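Side-chain contacts in periplasmic binding protein (PDB 5GJ3), which binds heme, here as two molecules, and probably hands it on to a membrane transporter for heme uptake: residues T36-P39 with E40-K43; E77-A80 with Q81-A85; A260-D263 with A264-S268. One frame throughout, in Å; residues are numbered along the deposited sequence.

Contact 1. Residues T36-P39 with E40-K43; sequences TYPP and ERTK
Thr-42 folds back over the first turn of helix 39-42 and meets the carbonyl of Pro-38. Here the loop after strand 28-31 turns into that helix. The methyl CG2 of Thr-42 is 3.6 Å from Pro-38 O and also touches the proline ring at CD. OG1 sits between the backbone N and the carbonyl carbon (chi1 63°). From there it hydrogen-bonds Ala-35 O, just before the turn. This is the tight side of the contact: Thr-42 is buried and also touches Thr-16 of helix 13-21, while Pro-38 leans on Phe-20 of the same helix. Part of the Arg-41 side chain touches Phe-20 too, but its end runs outward.

Pro-38 holds the N-cap position and follows a cis peptide bond. Its carbonyl O takes two backbone donors. Thr-42 N comes nearly along the C=O axis at 3.1 Å, with an almost straight N-H...O angle of 171°. Arg-41 N, also 3.1 Å from Pro-38 O, stands above the carbonyl plane and gives a more bent bond.

The other side is loose and faces solvent. There a salt bridge links Glu-40 and Lys-43 within 40-43, with Lys-43 NZ 3.0 Å from Glu-40 OE1. NZ comes in from above the carboxylate plane. The Lys-43 chain is extended beyond CG, and its CG passes 3.4 Å from Pro-39 O, the oxygen that also accepts the Lys-43 N-H.

Without the hydroxyl and methyl of Thr-42, as with an alanine here, Ala-35 O is likely to lose its side-chain donor and a gap to open beside the Pro-38 ring. The chemistry implies that the start of the helix is held by backbone bonds and the Thr-42 hydroxyl.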
ATOM      1  N   THR A  36       9.851  -0.464   3.893  1.00 23.53           N
ATOM      2  CA  THR A  36      10.848  -0.270   2.801  1.00 23.92           C
ATOM      3  C   THR A  36      10.969   1.229   2.394  1.00 25.07           C
ATOM      4  O   THR A  36      11.599   1.516   1.384  1.00 26.29           O
ATOM      5  CB  THR A  36      10.411  -1.056   1.553  1.00 22.41           C
ATOM      6  OG1 THR A  36       9.039  -0.746   1.327  1.00 23.61           O
ATOM      7  CG2 THR A  36      10.539  -2.556   1.709  1.00 22.26           C
ATOM      8  N   TYR A  37      10.372   2.170   3.152  1.00 23.61           N
ATOM      9  CA  TYR A  37      10.484   3.617   2.861  1.00 24.21           C
ATOM     10  C   TYR A  37      10.658   4.531   4.098  1.00 25.93           C
ATOM     11  O   TYR A  37       9.817   4.464   4.996  1.00 24.13           O
ATOM     12  CB  TYR A  37       9.256   4.110   2.097  1.00 25.35           C
ATOM     13  CG  TYR A  37       9.481   5.460   1.432  1.00 25.47           C
ATOM     14  CD1 TYR A  37      10.039   5.540   0.151  1.00 24.76           C
ATOM     15  CD2 TYR A  37       9.193   6.657   2.104  1.00 25.97           C
ATOM     16  CE1 TYR A  37      10.266   6.775  -0.434  1.00 25.39           C
ATOM     17  CE2 TYR A  37       9.426   7.909   1.517  1.00 26.42           C
ATOM     18  CZ  TYR A  37       9.957   7.938   0.227  1.00 26.54           C
ATOM     19  OH  TYR A  37      10.157   9.139  -0.424  1.00 30.88           O
ATOM     20  N   PRO A  38      11.679   5.448   4.105  1.00 27.28           N
ATOM     21  CA  PRO A  38      12.726   5.686   3.031  1.00 27.24           C
ATOM     22  C   PRO A  38      13.736   4.529   3.037  1.00 25.44           C
ATOM     23  O   PRO A  38      14.262   4.191   4.118  1.00 25.48           O
ATOM     24  CB  PRO A  38      13.407   7.011   3.463  1.00 26.01           C
ATOM     25  CG  PRO A  38      12.774   7.446   4.755  1.00 26.01           C
ATOM     26  CD  PRO A  38      11.866   6.348   5.270  1.00 25.43           C
ATOM     27  N   PRO A  39      13.965   3.861   1.878  1.00 26.40           N
ATOM     28  CA  PRO A  39      14.743   2.592   1.954  1.00 27.43           C
ATOM     29  C   PRO A  39      16.193   2.749   2.484  1.00 29.37           C
ATOM     30  O   PRO A  39      16.719   1.843   3.166  1.00 29.33           O
ATOM     31  CB  PRO A  39      14.736   2.082   0.487  1.00 27.05           C
ATOM     32  CG  PRO A  39      14.523   3.291  -0.321  1.00 24.12           C
ATOM     33  CD  PRO A  39      13.586   4.163   0.485  1.00 24.79           C
ATOM     34  N   GLU A  40      16.798   3.908   2.219  1.00 33.28           N
ATOM     35  CA  GLU A  40      18.184   4.147   2.651  1.00 36.99           C
ATOM     36  C   GLU A  40      18.297   4.126   4.184  1.00 36.04           C
ATOM     37  O   GLU A  40      19.306   3.669   4.726  1.00 32.72           O
ATOM     38  CB  GLU A  40      18.731   5.456   2.084  1.00 39.47           C
ATOM     39  CG  GLU A  40      18.623   5.604   0.563  1.00 54.69           C
ATOM     40  CD  GLU A  40      19.336   4.511  -0.229  1.00 65.58           C
ATOM     41  OE1 GLU A  40      20.445   4.083   0.186  1.00 69.61           O
ATOM     42  OE2 GLU A  40      18.780   4.081  -1.275  1.00 68.25           O
ATOM     43  N   ARG A  41      17.245   4.598   4.861  1.00 30.99           N
ATOM     44  CA  ARG A  41      17.226   4.691   6.329  1.00 29.07           C
ATOM     45  C   ARG A  41      16.743   3.399   6.971  1.00 27.55           C
ATOM     46  O   ARG A  41      17.398   2.893   7.876  1.00 26.33           O
ATOM     47  CB  ARG A  41      16.456   5.943   6.779  1.00 31.21           C
ATOM     48  CG  ARG A  41      16.945   7.157   5.981  1.00 42.10           C
ATOM     49  CD  ARG A  41      16.789   8.539   6.603  1.00 46.44           C
ATOM     50  NE  ARG A  41      17.181   8.556   8.009  1.00 52.18           N
ATOM     51  CZ  ARG A  41      16.860   9.522   8.864  1.00 52.64           C
ATOM     52  NH1 ARG A  41      16.158  10.568   8.451  1.00 54.60           N
ATOM     53  NH2 ARG A  41      17.222   9.432  10.141  1.00 52.78           N
ATOM     54  N   THR A  42      15.650   2.802   6.465  1.00 25.53           N
ATOM     55  CA  THR A  42      15.088   1.617   7.121  1.00 25.10           C
ATOM     56  C   THR A  42      15.944   0.361   6.935  1.00 26.87           C
ATOM     57  O   THR A  42      15.909  -0.542   7.780  1.00 23.39           O
ATOM     58  CB  THR A  42      13.609   1.321   6.668  1.00 26.11           C
ATOM     59  OG1 THR A  42      13.592   1.035   5.270  1.00 26.59           O
ATOM     60  CG2 THR A  42      12.693   2.536   6.907  1.00 23.19           C
ATOM     61  N   LYS A  43      16.744   0.292   5.857  1.00 27.48           N
ATOM     62  CA  LYS A  43      17.658  -0.870   5.702  1.00 29.74           C
ATOM     63  C   LYS A  43      18.670  -0.915   6.838  1.00 29.26           C
ATOM     64  O   LYS A  43      19.146  -1.959   7.180  1.00 29.91           O
ATOM     65  CB  LYS A  43      18.397  -0.869   4.345  1.00 32.59           C
ATOM     66  CG  LYS A  43      19.495   0.175   4.241  1.00 38.58           C
ATOM     67  CD  LYS A  43      19.980   0.353   2.805  1.00 43.14           C
ATOM     68  CE  LYS A  43      21.356   0.973   2.773  1.00 46.59           C
ATOM     69  NZ  LYS A  43      21.511   1.633   1.446  1.00 52.38           N
TER

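Contact 2. Residues E77-A80 with Q81-A85; sequences ETLA and QIRAA
Arg-83 lies back along its own helix over Leu-79 and Ala-80. Its chain is extended from CG to NE, and the guanidinium at the end turns back toward the preceding turn. Leu-79 O stands over one guanidinium face, 4.0 Å above the plane and shifted toward the rim. The two terminal nitrogens then part company. NH2 touches Leu-79 CB at 3.7 Å, and NH1 meets Ala-80 CA at 3.5 Å. These two nitrogen contacts are packing against aliphatic carbons. Arg-83 also rests on Leu-89 of strand 89-92.

Leu-79 packs on Leu-11, while its CB still meets Arg-83. Helix 76-84 is the connection of a beta-alpha-beta crossover between the parallel strands 66-70 and 89-92. Ile-82 serves its inner side. A chi1 of -55° sets its CG1 beside the backbone N, 3.4 Å from Thr-78 O. Ile-82 also touches Leu-60, Val-87 and Leu-89, which joins the helix to helix 56-60 and to the strand that follows.

Each carbonyl from Glu-77 to Ala-80 accepts the N-H four residues on. The bond from Arg-83 N to Leu-79 O is 3.1 Å long. Thr-78 is buried, and its OG1 is satisfied by Leu-54 O. Gln-81 leaves the helix in another direction from Ile-82 and Arg-83. Its CG passes 3.2 Å from Glu-77 O, after which the chain bends at chi2, and the residue touches Ala-56.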
ATOM      1  N   GLU A  77      -1.154 -12.258  20.289  1.00 21.03           N
ATOM      2  CA  GLU A  77      -0.296 -12.718  21.400  1.00 21.44           C
ATOM      3  C   GLU A  77       1.026 -11.899  21.509  1.00 20.89           C
ATOM      4  O   GLU A  77       1.577 -11.673  22.624  1.00 18.41           O
ATOM      5  CB  GLU A  77      -0.018 -14.257  21.277  1.00 23.83           C
ATOM      6  CG  GLU A  77      -1.307 -15.120  21.374  1.00 26.07           C
ATOM      7  CD  GLU A  77      -2.085 -15.225  20.063  1.00 27.46           C
ATOM      8  OE1 GLU A  77      -1.582 -14.740  19.019  1.00 26.03           O
ATOM      9  OE2 GLU A  77      -3.218 -15.795  20.023  1.00 35.47           O
ATOM     10  N   THR A  78       1.520 -11.401  20.381  1.00 17.87           N
ATOM     11  CA  THR A  78       2.675 -10.497  20.491  1.00 18.75           C
ATOM     12  C   THR A  78       2.291  -9.136  21.119  1.00 19.76           C
ATOM     13  O   THR A  78       3.024  -8.634  21.996  1.00 18.00           O
ATOM     14  CB  THR A  78       3.377 -10.326  19.145  1.00 18.78           C
ATOM     15  OG1 THR A  78       3.984 -11.585  18.822  1.00 18.48           O
ATOM     16  CG2 THR A  78       4.449  -9.169  19.175  1.00 18.21           C
ATOM     17  N   LEU A  79       1.194  -8.531  20.659  1.00 17.78           N
ATOM     18  CA  LEU A  79       0.718  -7.278  21.284  1.00 18.11           C
ATOM     19  C   LEU A  79       0.531  -7.466  22.798  1.00 17.35           C
ATOM     20  O   LEU A  79       0.928  -6.600  23.598  1.00 18.93           O
ATOM     21  CB  LEU A  79      -0.591  -6.766  20.629  1.00 19.04           C
ATOM     22  CG  LEU A  79      -0.548  -6.463  19.118  1.00 21.04           C
ATOM     23  CD1 LEU A  79      -1.870  -5.899  18.563  1.00 22.70           C
ATOM     24  CD2 LEU A  79       0.633  -5.596  18.763  1.00 22.03           C
ATOM     25  N   ALA A  80      -0.056  -8.598  23.189  1.00 16.01           N
ATOM     26  CA  ALA A  80      -0.291  -8.906  24.610  1.00 17.63           C
ATOM     27  C   ALA A  80       1.007  -8.966  25.419  1.00 18.20           C
ATOM     28  O   ALA A  80       1.052  -8.481  26.542  1.00 18.52           O
ATOM     29  CB  ALA A  80      -1.123 -10.181  24.794  1.00 16.44           C
ATOM     30  N   GLN A  81       2.082  -9.515  24.853  1.00 18.33           N
ATOM     31  CA  GLN A  81       3.350  -9.503  25.576  1.00 20.10           C
ATOM     32  C   GLN A  81       3.905  -8.098  25.728  1.00 19.81           C
ATOM     33  O   GLN A  81       4.551  -7.806  26.731  1.00 18.92           O
ATOM     34  CB  GLN A  81       4.397 -10.305  24.814  1.00 22.42           C
ATOM     35  CG  GLN A  81       4.022 -11.760  24.723  1.00 31.23           C
ATOM     36  CD  GLN A  81       5.214 -12.611  25.005  1.00 38.55           C
ATOM     37  OE1 GLN A  81       5.555 -12.825  26.162  1.00 51.54           O
ATOM     38  NE2 GLN A  81       5.862 -13.091  23.962  1.00 39.75           N
ATOM     39  N   ILE A  82       3.704  -7.254  24.708  1.00 18.44           N
ATOM     40  CA  ILE A  82       4.113  -5.832  24.808  1.00 18.58           C
ATOM     41  C   ILE A  82       3.404  -5.185  26.019  1.00 19.16           C
ATOM     42  O   ILE A  82       4.035  -4.444  26.786  1.00 19.94           O
ATOM     43  CB  ILE A  82       3.823  -4.983  23.510  1.00 17.14           C
ATOM     44  CG1 ILE A  82       4.427  -5.567  22.230  1.00 20.49           C
ATOM     45  CG2 ILE A  82       4.279  -3.509  23.641  1.00 15.57           C
ATOM     46  CD1 ILE A  82       5.772  -6.195  22.438  1.00 22.46           C
ATOM     47  N   ARG A  83       2.100  -5.422  26.160  1.00 19.20           N
ATOM     48  CA  ARG A  83       1.350  -4.834  27.266  1.00 20.61           C
ATOM     49  C   ARG A  83       1.857  -5.357  28.606  1.00 23.74           C
ATOM     50  O   ARG A  83       2.089  -4.585  29.547  1.00 20.28           O
ATOM     51  CB  ARG A  83      -0.148  -5.121  27.120  1.00 20.24           C
ATOM     52  CG  ARG A  83      -0.747  -4.438  25.906  1.00 21.39           C
ATOM     53  CD  ARG A  83      -2.263  -4.563  25.915  1.00 25.38           C
ATOM     54  NE  ARG A  83      -2.731  -4.561  24.535  1.00 31.77           N
ATOM     55  CZ  ARG A  83      -3.068  -5.647  23.837  1.00 29.72           C
ATOM     56  NH1 ARG A  83      -3.084  -6.873  24.387  1.00 31.42           N
ATOM     57  NH2 ARG A  83      -3.416  -5.479  22.587  1.00 28.40           N
ATOM     58  N   ALA A  84       2.040  -6.680  28.682  1.00 23.72           N
ATOM     59  CA  ALA A  84       2.500  -7.343  29.907  1.00 22.65           C
ATOM     60  C   ALA A  84       3.899  -6.883  30.326  1.00 21.15           C
ATOM     61  O   ALA A  84       4.190  -6.874  31.508  1.00 20.80           O
ATOM     62  CB  ALA A  84       2.448  -8.883  29.741  1.00 25.14           C
ATOM     63  N   ALA A  85       4.747  -6.469  29.381  1.00 19.21           N
ATOM     64  CA  ALA A  85       6.049  -5.874  29.700  1.00 18.95           C
ATOM     65  C   ALA A  85       5.960  -4.401  30.141  1.00 19.93           C
ATOM     66  O   ALA A  85       6.982  -3.807  30.510  1.00 18.14           O
ATOM     67  CB  ALA A  85       7.005  -5.978  28.528  1.00 21.35           C
TER

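Contact 3. Residues A260-D263 with A264-S268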
ATOM      1  N   ALA A 260      -1.736   7.219 -16.324  1.00 19.45           N
ATOM      2  CA  ALA A 260      -1.748   5.971 -17.117  1.00 18.02           C
ATOM      3  C   ALA A 260      -3.168   5.578 -17.602  1.00 19.02           C
ATOM      4  O   ALA A 260      -3.383   5.198 -18.768  1.00 17.45           O
ATOM      5  CB  ALA A 260      -1.138   4.851 -16.312  1.00 18.94           C
ATOM      6  N   PHE A 261      -4.151   5.720 -16.722  1.00 17.19           N
ATOM      7  CA  PHE A 261      -5.513   5.340 -17.074  1.00 16.27           C
ATOM      8  C   PHE A 261      -6.033   6.258 -18.180  1.00 17.57           C
ATOM      9  O   PHE A 261      -6.786   5.822 -19.075  1.00 17.52           O
ATOM     10  CB  PHE A 261      -6.400   5.471 -15.840  1.00 15.59           C
ATOM     11  CG  PHE A 261      -6.186   4.393 -14.779  1.00 15.92           C
ATOM     12  CD1 PHE A 261      -5.214   3.384 -14.916  1.00 15.22           C
ATOM     13  CD2 PHE A 261      -6.949   4.432 -13.602  1.00 15.73           C
ATOM     14  CE1 PHE A 261      -5.048   2.416 -13.913  1.00 14.79           C
ATOM     15  CE2 PHE A 261      -6.793   3.485 -12.601  1.00 16.09           C
ATOM     16  CZ  PHE A 261      -5.838   2.477 -12.759  1.00 15.11           C
ATOM     17  N   TYR A 262      -5.637   7.531 -18.130  1.00 19.35           N
ATOM     18  CA  TYR A 262      -6.103   8.519 -19.119  1.00 21.24           C
ATOM     19  C   TYR A 262      -5.604   8.087 -20.493  1.00 21.48           C
ATOM     20  O   TYR A 262      -6.349   8.119 -21.470  1.00 23.22           O
ATOM     21  CB  TYR A 262      -5.605   9.946 -18.756  1.00 23.83           C
ATOM     22  CG  TYR A 262      -6.092  11.026 -19.704  1.00 27.69           C
ATOM     23  CD1 TYR A 262      -7.323  11.710 -19.487  1.00 29.78           C
ATOM     24  CD2 TYR A 262      -5.331  11.382 -20.817  1.00 32.23           C
ATOM     25  CE1 TYR A 262      -7.763  12.709 -20.382  1.00 30.20           C
ATOM     26  CE2 TYR A 262      -5.759  12.373 -21.714  1.00 33.72           C
ATOM     27  CZ  TYR A 262      -6.966  13.027 -21.488  1.00 32.33           C
ATOM     28  OH  TYR A 262      -7.333  13.996 -22.382  1.00 33.67           O
ATOM     29  N   ASP A 263      -4.346   7.684 -20.549  1.00 21.40           N
ATOM     30  CA  ASP A 263      -3.743   7.210 -21.785  1.00 25.93           C
ATOM     31  C   ASP A 263      -4.440   5.957 -22.340  1.00 24.56           C
ATOM     32  O   ASP A 263      -4.718   5.847 -23.538  1.00 22.46           O
ATOM     33  CB  ASP A 263      -2.263   6.916 -21.574  1.00 25.55           C
ATOM     34  CG  ASP A 263      -1.567   6.647 -22.907  1.00 31.95           C
ATOM     35  OD1 ASP A 263      -1.252   7.615 -23.632  1.00 32.29           O
ATOM     36  OD2 ASP A 263      -1.426   5.476 -23.270  1.00 33.22           O
ATOM     37  N   ALA A 264      -4.730   5.019 -21.442  1.00 23.93           N
ATOM     38  CA  ALA A 264      -5.485   3.818 -21.793  1.00 24.59           C
ATOM     39  C   ALA A 264      -6.892   4.145 -22.280  1.00 26.58           C
ATOM     40  O   ALA A 264      -7.371   3.494 -23.236  1.00 25.08           O
ATOM     41  CB  ALA A 264      -5.516   2.849 -20.628  1.00 22.86           C
ATOM     42  N   ALA A 265      -7.553   5.135 -21.656  1.00 24.69           N
ATOM     43  CA  ALA A 265      -8.900   5.552 -22.085  1.00 27.69           C
ATOM     44  C   ALA A 265      -8.860   6.020 -23.546  1.00 33.85           C
ATOM     45  O   ALA A 265      -9.794   5.790 -24.301  1.00 32.28           O
ATOM     46  CB  ALA A 265      -9.453   6.681 -21.212  1.00 23.39           C
ATOM     47  N   GLN A 266      -7.801   6.735 -23.914  1.00 32.08           N
ATOM     48  CA  GLN A 266      -7.670   7.214 -25.277  1.00 35.24           C
ATOM     49  C   GLN A 266      -7.251   6.104 -26.243  1.00 33.35           C
ATOM     50  O   GLN A 266      -7.757   6.050 -27.335  1.00 34.26           O
ATOM     51  CB  GLN A 266      -6.650   8.333 -25.339  1.00 37.92           C
ATOM     52  CG  GLN A 266      -7.176   9.605 -24.754  1.00 43.19           C
ATOM     53  CD  GLN A 266      -6.267  10.748 -25.084  1.00 55.25           C
ATOM     54  OE1 GLN A 266      -5.040  10.620 -25.012  1.00 59.37           O
ATOM     55  NE2 GLN A 266      -6.857  11.880 -25.453  1.00 55.79           N
ATOM     56  N   GLY A 267      -6.344   5.220 -25.836  1.00 29.71           N
ATOM     57  CA  GLY A 267      -5.677   4.332 -26.791  1.00 29.82           C
ATOM     58  C   GLY A 267      -5.977   2.842 -26.778  1.00 31.33           C
ATOM     59  O   GLY A 267      -5.599   2.142 -27.707  1.00 31.64           O
ATOM     60  N   SER A 268      -6.643   2.322 -25.744  1.00 28.96           N
ATOM     61  CA  SER A 268      -6.770   0.878 -25.676  1.00 29.60           C
ATOM     62  C   SER A 268      -7.729   0.278 -26.762  1.00 32.06           C
ATOM     63  O   SER A 268      -7.346  -0.645 -27.512  1.00 29.64           O
ATOM     64  CB  SER A 268      -7.198   0.419 -24.293  1.00 26.04           C
ATOM     65  OG  SER A 268      -7.319  -0.992 -24.381  1.00 28.13           O
TER
HETATM   66  O   HOH W   1      -2.456  10.191 -22.764  1.00 36.95           O
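The Tyr-262 ring and the Gln-266 amide cross obliquely, with their planes 45° apart. The amide carbon and oxygen both approach one ring atom: Gln-266 CD and OE1 are each 3.8 Å from Tyr-262 CE2. Gln-266 NE2 is 3.8 Å from Tyr-262 OH. At the ring edge, in its plane, sits water 1. The ring also makes a cation-pi contact with Arg-138.

Being four residues apart, both side chains rise from the same side of the helix. The torsions then bring ring and amide together. Tyr-262 CG is anti to the backbone N (chi1 -178°), and Gln-266 runs out in an extended chain beyond CG. The lower part of Gln-266 follows the backbone, with CG 3.7 Å from Tyr-262 O.

Water 1 links Gln-266 to Asp-263. It donates to Asp-263 OD1 at 3.0 Å and, weakly, to Gln-266 OE1 at 3.5 Å. The other carboxylate oxygen, OD2, makes a salt bridge with Arg-234. The two oxygens thus have different partners, which should hold the carboxylate against free rotation. The positive charge of Arg-234 is likely to keep Asp-263 ionised.

Phe-261 and Ala-264 lie on the buried side. Phe-261 packs on Ile-139, Pro-143 and Ala-172, and Ala-264 touches Arg-234. Each N-H from Ala-264 to Gly-267 bonds the carbonyl four residues back; Ala-265 N reaches Phe-261 O at 2.8 Å. Near the end of the helix, Gly-267 O accepts from Gln-232.

Pairing of side chains four residues apart, as with Tyr-262 and Gln-266, is typical of an alpha-helix. Here it occurs in the last turns of helix 250-267, close to the C-terminus of the chain.

How the contacts relate
The three contacts are separate local turns and do not touch. Contact 1 follows strand 28-31, and contact 2 lies in the beta-alpha-beta unit of strands 66-70 and 89-92. All three strands belong to one parallel sheet. The centres of contacts 1 and 2 are 27 Å apart. Contact 3 is 33 Å from contact 1 and 49 Å from contact 2, centre to centre, and lies across the chain's centre from contact 2. Contact 1 lies closer to a heme than contact 2: the side chain of Thr-36 is about 6 Å from one, that of Thr-78 about 11 Å. A zinc ion lies about 10 Å from the side chain of Ala-260 of contact 3, too far to be bound by it.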